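Local coordinates for saframycin Mx1 synthetase B (Legionella pneumophila subsp. pneumophila, PDB 3KXW), which belongs to the ANL superfamily of AMP-binding enzymes and holds 5'-O-[(S)-(dodecanoyloxy)(hydroxy)phosphoryl]adenosine in a pocket, at residues P242-Q247 with F526-E531; V537-I543 with I572-L578. The contacts are given in a common frame with arbitrary orientation. Residue numbers count along the deposited sequence, not the author numbering.

Contact 1 (P242-Q247 with F526-E531)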
loop_
_atom_site.group_PDB
_atom_site.type_symbol
_atom_site.label_atom_id
_atom_site.label_comp_id
_atom_site.label_asym_id
_atom_site.label_seq_id
_atom_site.Cartn_x
_atom_site.Cartn_y
_atom_site.Cartn_z
ATOM N N PRO A 242 0.098 2.286 10.815
ATOM C CA PRO A 242 -1.115 1.532 10.493
ATOM C C PRO A 242 -1.673 0.854 11.733
ATOM O O PRO A 242 -2.894 0.725 11.850
ATOM C CB PRO A 242 -0.623 0.486 9.484
ATOM C CG PRO A 242 0.554 1.119 8.857
ATOM C CD PRO A 242 1.238 1.858 9.986
ATOM N N PHE A 243 -0.793 0.434 12.645
ATOM C CA PHE A 243 -1.252 -0.159 13.908
ATOM C C PHE A 243 -2.214 0.789 14.644
ATOM O O PHE A 243 -3.262 0.376 15.140
ATOM C CB PHE A 243 -0.044 -0.519 14.790
ATOM C CG PHE A 243 -0.415 -0.996 16.171
ATOM C CD1 PHE A 243 -0.740 -2.322 16.397
ATOM C CD2 PHE A 243 -0.451 -0.112 17.234
ATOM C CE1 PHE A 243 -1.092 -2.768 17.682
ATOM C CE2 PHE A 243 -0.793 -0.550 18.515
ATOM C CZ PHE A 243 -1.117 -1.876 18.731
ATOM N N SER A 244 -1.860 2.066 14.695
ATOM C CA SER A 244 -2.692 3.076 15.353
ATOM C C SER A 244 -4.055 3.185 14.684
ATOM O O SER A 244 -5.091 3.275 15.348
ATOM C CB SER A 244 -1.975 4.439 15.355
ATOM O OG SER A 244 -0.899 4.409 16.276
ATOM N N PHE A 245 -4.052 3.176 13.357
ATOM C CA PHE A 245 -5.311 3.213 12.628
ATOM C C PHE A 245 -6.210 2.004 12.949
ATOM O O PHE A 245 -7.394 2.160 13.262
ATOM C CB PHE A 245 -5.071 3.269 11.118
ATOM C CG PHE A 245 -6.329 3.133 10.334
ATOM C CD1 PHE A 245 -7.346 4.059 10.495
ATOM C CD2 PHE A 245 -6.529 2.054 9.496
ATOM C CE1 PHE A 245 -8.544 3.922 9.815
ATOM C CE2 PHE A 245 -7.713 1.920 8.797
ATOM C CZ PHE A 245 -8.723 2.850 8.962
ATOM N N LEU A 246 -5.644 0.806 12.862
ATOM C CA LEU A 246 -6.426 -0.413 13.068
ATOM C C LEU A 246 -6.960 -0.522 14.477
ATOM O O LEU A 246 -8.101 -0.924 14.684
ATOM C CB LEU A 246 -5.627 -1.655 12.667
ATOM C CG LEU A 246 -5.374 -1.806 11.159
ATOM C CD1 LEU A 246 -4.706 -3.127 10.888
ATOM C CD2 LEU A 246 -6.656 -1.734 10.344
ATOM N N GLN A 247 -6.159 -0.128 15.457
ATOM C CA GLN A 247 -6.637 -0.119 16.835
ATOM C C GLN A 247 -7.761 0.873 17.091
ATOM O O GLN A 247 -8.571 0.670 17.994
ATOM C CB GLN A 247 -5.489 0.202 17.782
ATOM C CG GLN A 247 -4.456 -0.885 17.864
ATOM C CD GLN A 247 -4.650 -1.762 19.072
ATOM O OE1 GLN A 247 -5.024 -2.937 18.953
ATOM N NE2 GLN A 247 -4.405 -1.200 20.253
ATOM N N PHE A 526 -8.690 -9.419 12.228
ATOM C CA PHE A 526 -8.374 -8.495 11.146
ATOM C C PHE A 526 -6.977 -7.900 11.311
ATOM O O PHE A 526 -6.164 -7.903 10.369
ATOM C CB PHE A 526 -9.440 -7.394 10.994
ATOM C CG PHE A 526 -9.257 -6.578 9.744
ATOM C CD1 PHE A 526 -9.916 -6.911 8.570
ATOM C CD2 PHE A 526 -8.382 -5.511 9.737
ATOM C CE1 PHE A 526 -9.728 -6.150 7.407
ATOM C CE2 PHE A 526 -8.173 -4.759 8.587
ATOM C CZ PHE A 526 -8.851 -5.089 7.419
ATOM N N GLU A 527 -6.677 -7.417 12.508
ATOM C CA GLU A 527 -5.350 -6.839 12.783
ATOM C C GLU A 527 -4.189 -7.828 12.598
ATOM O O GLU A 527 -3.152 -7.507 12.012
ATOM C CB GLU A 527 -5.331 -6.231 14.184
ATOM C CG GLU A 527 -3.971 -5.683 14.602
ATOM C CD GLU A 527 -3.941 -5.282 16.079
ATOM O OE1 GLU A 527 -4.848 -4.530 16.523
ATOM O OE2 GLU A 527 -3.034 -5.743 16.796
ATOM N N LEU A 528 -4.376 -9.053 13.070
ATOM C CA LEU A 528 -3.344 -10.072 12.926
ATOM C C LEU A 528 -2.964 -10.346 11.490
ATOM O O LEU A 528 -1.781 -10.401 11.156
ATOM C CB LEU A 528 -3.787 -11.382 13.592
ATOM C CG LEU A 528 -2.786 -12.530 13.488
ATOM C CD1 LEU A 528 -1.544 -12.232 14.333
ATOM C CD2 LEU A 528 -3.426 -13.832 13.944
ATOM N N VAL A 529 -3.962 -10.550 10.632
ATOM C CA VAL A 529 -3.690 -10.885 9.243
ATOM C C VAL A 529 -3.087 -9.671 8.503
ATOM O O VAL A 529 -2.194 -9.807 7.669
ATOM C CB VAL A 529 -4.983 -11.370 8.550
ATOM C CG1 VAL A 529 -4.728 -11.620 7.078
ATOM C CG2 VAL A 529 -5.500 -12.640 9.259
ATOM N N TYR A 530 -3.590 -8.491 8.813
ATOM C CA TYR A 530 -3.042 -7.273 8.216
ATOM C C TYR A 530 -1.552 -7.106 8.530
ATOM O O TYR A 530 -0.747 -6.819 7.631
ATOM C CB TYR A 530 -3.813 -6.054 8.686
ATOM C CG TYR A 530 -3.331 -4.781 8.033
ATOM C CD1 TYR A 530 -3.901 -4.314 6.856
ATOM C CD2 TYR A 530 -2.276 -4.057 8.592
ATOM C CE1 TYR A 530 -3.443 -3.136 6.259
ATOM C CE2 TYR A 530 -1.820 -2.883 8.008
ATOM C CZ TYR A 530 -2.402 -2.426 6.848
ATOM O OH TYR A 530 -1.925 -1.246 6.290
ATOM N N GLU A 531 -1.195 -7.303 9.794
ATOM C CA GLU A 531 0.192 -7.169 10.259
ATOM C C GLU A 531 1.137 -8.260 9.762
ATOM O O GLU A 531 2.252 -7.965 9.335
ATOM C CB GLU A 531 0.215 -7.079 11.784
ATOM C CG GLU A 531 -0.601 -5.899 12.275
ATOM C CD GLU A 531 0.223 -4.721 12.791
ATOM O OE1 GLU A 531 0.636 -4.787 13.976
ATOM O OE2 GLU A 531 0.405 -3.703 12.053
HETATM O O HOH W 1 -7.220 -3.866 16.145
#
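The short helix 242-247 packs against helix 515-533 in a nearly antiparallel way. The axes of the two segments run at 161° and come within 10.7 Å. Apolar contacts fill the middle. L246 points at the other helix, with its CD1 3.5 Å from Y530 CD2 and its CD2 3.8 Å from F526 CE2, at the edge of the F526 ring. P242 CB adds a contact to Y530 CE2 at 3.9 Å. Carboxylates lie beside the F243 ring along one border. F243 CD1 is 3.7 Å from E531 OE1, which sits near the plane of the ring, and F243 CE1 is 3.7 Å from E527 OE2. One water bridges the helices: it donates to E527 OE1 at 2.5 Å and, weakly, to L246 O at 3.4 Å. That carbonyl is also hydrogen-bonded to Y273. The contact joins the AMP-binding region to the C-terminal region. It therefore has an apolar centre around L246, with the carboxylates of E527 and E531 along one border and one water beside E527.

Contact 2 (V537-I543 with I572-L578)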
loop_
_atom_site.group_PDB
_atom_site.type_symbol
_atom_site.label_atom_id
_atom_site.label_comp_id
_atom_site.label_asym_id
_atom_site.label_seq_id
_atom_site.Cartn_x
_atom_site.Cartn_y
_atom_site.Cartn_z
ATOM N N VAL A 537 -8.809 -9.180 5.742
ATOM C CA VAL A 537 -9.934 -10.131 5.853
ATOM C C VAL A 537 -11.287 -9.468 5.600
ATOM O O VAL A 537 -11.603 -8.442 6.204
ATOM C CB VAL A 537 -9.988 -10.790 7.240
ATOM C CG1 VAL A 537 -11.166 -11.773 7.298
ATOM C CG2 VAL A 537 -8.670 -11.508 7.537
ATOM N N HIS A 538 -12.103 -10.057 4.724
ATOM C CA HIS A 538 -13.382 -9.458 4.368
ATOM C C HIS A 538 -14.539 -10.075 5.126
ATOM O O HIS A 538 -15.542 -9.402 5.429
ATOM C CB HIS A 538 -13.625 -9.554 2.866
ATOM C CG HIS A 538 -12.520 -8.955 2.048
ATOM N ND1 HIS A 538 -12.285 -7.596 1.995
ATOM C CD2 HIS A 538 -11.563 -9.536 1.279
ATOM C CE1 HIS A 538 -11.238 -7.366 1.216
ATOM N NE2 HIS A 538 -10.785 -8.526 0.767
ATOM N N THR A 539 -14.378 -11.353 5.454
ATOM C CA THR A 539 -15.431 -12.111 6.081
ATOM C C THR A 539 -14.829 -13.017 7.142
ATOM O O THR A 539 -13.827 -13.690 6.902
ATOM C CB THR A 539 -16.169 -13.005 5.037
ATOM O OG1 THR A 539 -16.688 -12.193 3.972
ATOM C CG2 THR A 539 -17.296 -13.772 5.690
ATOM N N ILE A 540 -15.437 -13.040 8.320
ATOM C CA ILE A 540 -15.014 -13.985 9.355
ATOM C C ILE A 540 -16.213 -14.766 9.837
ATOM O O ILE A 540 -17.243 -14.173 10.152
ATOM C CB ILE A 540 -14.379 -13.267 10.581
ATOM C CG1 ILE A 540 -13.191 -12.423 10.122
ATOM C CG2 ILE A 540 -13.952 -14.293 11.649
ATOM C CD1 ILE A 540 -12.599 -11.582 11.218
ATOM N N VAL A 541 -16.071 -16.088 9.914
ATOM C CA VAL A 541 -17.167 -16.939 10.378
ATOM C C VAL A 541 -16.735 -17.745 11.599
ATOM O O VAL A 541 -15.676 -18.376 11.583
ATOM C CB VAL A 541 -17.628 -17.946 9.282
ATOM C CG1 VAL A 541 -18.875 -18.662 9.738
ATOM C CG2 VAL A 541 -17.903 -17.223 7.963
ATOM N N LEU A 542 -17.571 -17.735 12.637
ATOM C CA LEU A 542 -17.288 -18.441 13.877
ATOM C C LEU A 542 -18.242 -19.630 13.937
ATOM O O LEU A 542 -19.421 -19.483 13.643
ATOM C CB LEU A 542 -17.501 -17.520 15.102
ATOM C CG LEU A 542 -16.667 -16.224 15.168
ATOM C CD1 LEU A 542 -16.881 -15.448 16.486
ATOM C CD2 LEU A 542 -15.156 -16.465 14.942
ATOM N N ILE A 543 -17.717 -20.792 14.304
ATOM C CA ILE A 543 -18.514 -22.001 14.449
ATOM C C ILE A 543 -18.092 -22.726 15.733
ATOM O O ILE A 543 -17.043 -22.424 16.289
ATOM C CB ILE A 543 -18.326 -22.914 13.227
ATOM C CG1 ILE A 543 -16.881 -23.415 13.139
ATOM C CG2 ILE A 543 -18.738 -22.167 11.937
ATOM C CD1 ILE A 543 -16.719 -24.532 12.139
ATOM N N ILE A 572 -23.553 -22.043 12.539
ATOM C CA ILE A 572 -22.786 -20.809 12.597
ATOM C C ILE A 572 -23.064 -20.054 13.889
ATOM O O ILE A 572 -24.217 -19.815 14.237
ATOM C CB ILE A 572 -23.086 -19.895 11.381
ATOM C CG1 ILE A 572 -22.483 -20.486 10.104
ATOM C CG2 ILE A 572 -22.544 -18.501 11.612
ATOM C CD1 ILE A 572 -22.573 -19.555 8.895
ATOM N N VAL A 573 -22.001 -19.686 14.597
ATOM C CA VAL A 573 -22.121 -18.914 15.826
ATOM C C VAL A 573 -22.302 -17.439 15.495
ATOM O O VAL A 573 -23.168 -16.763 16.053
ATOM C CB VAL A 573 -20.878 -19.075 16.711
ATOM C CG1 VAL A 573 -20.910 -18.086 17.887
ATOM C CG2 VAL A 573 -20.742 -20.527 17.184
ATOM N N ALA A 574 -21.460 -16.924 14.602
ATOM C CA ALA A 574 -21.596 -15.531 14.184
ATOM C C ALA A 574 -20.812 -15.297 12.921
ATOM O O ALA A 574 -19.896 -16.061 12.592
ATOM C CB ALA A 574 -21.139 -14.567 15.289
ATOM N N THR A 575 -21.185 -14.245 12.204
ATOM C CA THR A 575 -20.479 -13.873 10.985
ATOM C C THR A 575 -20.156 -12.404 11.087
ATOM O O THR A 575 -20.944 -11.642 11.635
ATOM C CB THR A 575 -21.342 -14.145 9.731
ATOM O OG1 THR A 575 -21.619 -15.544 9.645
ATOM C CG2 THR A 575 -20.623 -13.723 8.442
ATOM N N TRP A 576 -18.999 -12.004 10.569
ATOM C CA TRP A 576 -18.630 -10.593 10.502
ATOM C C TRP A 576 -18.342 -10.306 9.034
ATOM O O TRP A 576 -17.641 -11.083 8.384
ATOM C CB TRP A 576 -17.373 -10.393 11.353
ATOM C CG TRP A 576 -16.713 -9.028 11.355
ATOM C CD1 TRP A 576 -16.924 -8.017 12.246
ATOM C CD2 TRP A 576 -15.660 -8.582 10.482
ATOM N NE1 TRP A 576 -16.089 -6.950 11.965
ATOM C CE2 TRP A 576 -15.304 -7.277 10.885
ATOM C CE3 TRP A 576 -14.987 -9.161 9.398
ATOM C CZ2 TRP A 576 -14.312 -6.536 10.230
ATOM C CZ3 TRP A 576 -14.005 -8.422 8.740
ATOM C CH2 TRP A 576 -13.679 -7.124 9.162
ATOM N N GLN A 577 -18.890 -9.211 8.517
ATOM C CA GLN A 577 -18.658 -8.807 7.130
ATOM C C GLN A 577 -18.177 -7.363 7.091
ATOM O O GLN A 577 -18.930 -6.435 7.417
ATOM C CB GLN A 577 -19.938 -8.940 6.299
ATOM C CG GLN A 577 -20.464 -10.372 6.147
ATOM C CD GLN A 577 -19.741 -11.157 5.065
ATOM O OE1 GLN A 577 -18.613 -10.831 4.697
ATOM N NE2 GLN A 577 -20.390 -12.197 4.544
ATOM N N LEU A 578 -16.931 -7.167 6.684
ATOM C CA LEU A 578 -16.325 -5.830 6.673
ATOM C C LEU A 578 -17.186 -4.780 5.976
ATOM O O LEU A 578 -17.333 -3.653 6.465
ATOM C CB LEU A 578 -14.940 -5.884 6.018
ATOM C CG LEU A 578 -14.259 -4.548 5.736
ATOM C CD1 LEU A 578 -14.124 -3.738 7.000
ATOM C CD2 LEU A 578 -12.893 -4.798 5.114
#
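This is an antiparallel strand pair at the edge of the mixed C-terminal sheet, with a classic beta bulge at one end. Strand 574-577 is outermost, and strand 539-544 lies between it and strand 499-508. I540 and W576 form a hydrogen-bonded pair: I540 N to W576 O is 2.9 Å and W576 N to I540 O is 2.8 Å. At the bulge, V573 and A574 both face L542. V573 N donates to L542 O at 2.8 Å, while A574 N makes a weak 3.4 Å bond to the same oxygen. V573 has helix-like backbone angles (-81/-48), which let the extra residue fit.

Side chains alternate between the faces. I540, L542, A574 and W576 share one face. W576 takes the t rotamer, and its indole lies beside I540, whose m rotamer at chi1 goes with a contact of 3.8 Å from I540 CG1 to W576 CE3. F522 of the covering helix 515-533 stacks on this indole, and K276 makes a cation-pi contact with it. T539, V541, T575 and Q577 share the other face. There V541, t at chi1, brings its CG1 to 3.9 Å from I572 CD1. Beyond the strand, L578 N closes on H538 O with a hydrogen bond of 2.9 Å. Q577 is m at both chi1 and chi2, which folds its amide back over the strand pair. T539 OG1 donates to Q577 OE1 in a very short hydrogen bond of 2.5 Å.

Contacts 1 and 2 have centres about 17 Å apart and are joined by helix 515-533, which leads into strand 539-544. Contact 1 packs this helix against the AMP-binding region; contact 2 completes the sheet that the same helix covers. F526 of contact 1 also packs on contact 2: its CE1 is 3.2 Å from V537 O and 4.1 Å from L578 CD2, and its CD1 is 3.8 Å from W576 CH2. V529 CG2 lies 3.8 Å from V537 CG2. Helix 269-277 touches both through Y273, which meets F526 and L578. Neither contact is close to the bound 5'-O-[(S)-(dodecanoyloxy)(hydroxy)phosphoryl]adenosine: the side chains of Y530 and H538 are about 11 and 12 Å from it.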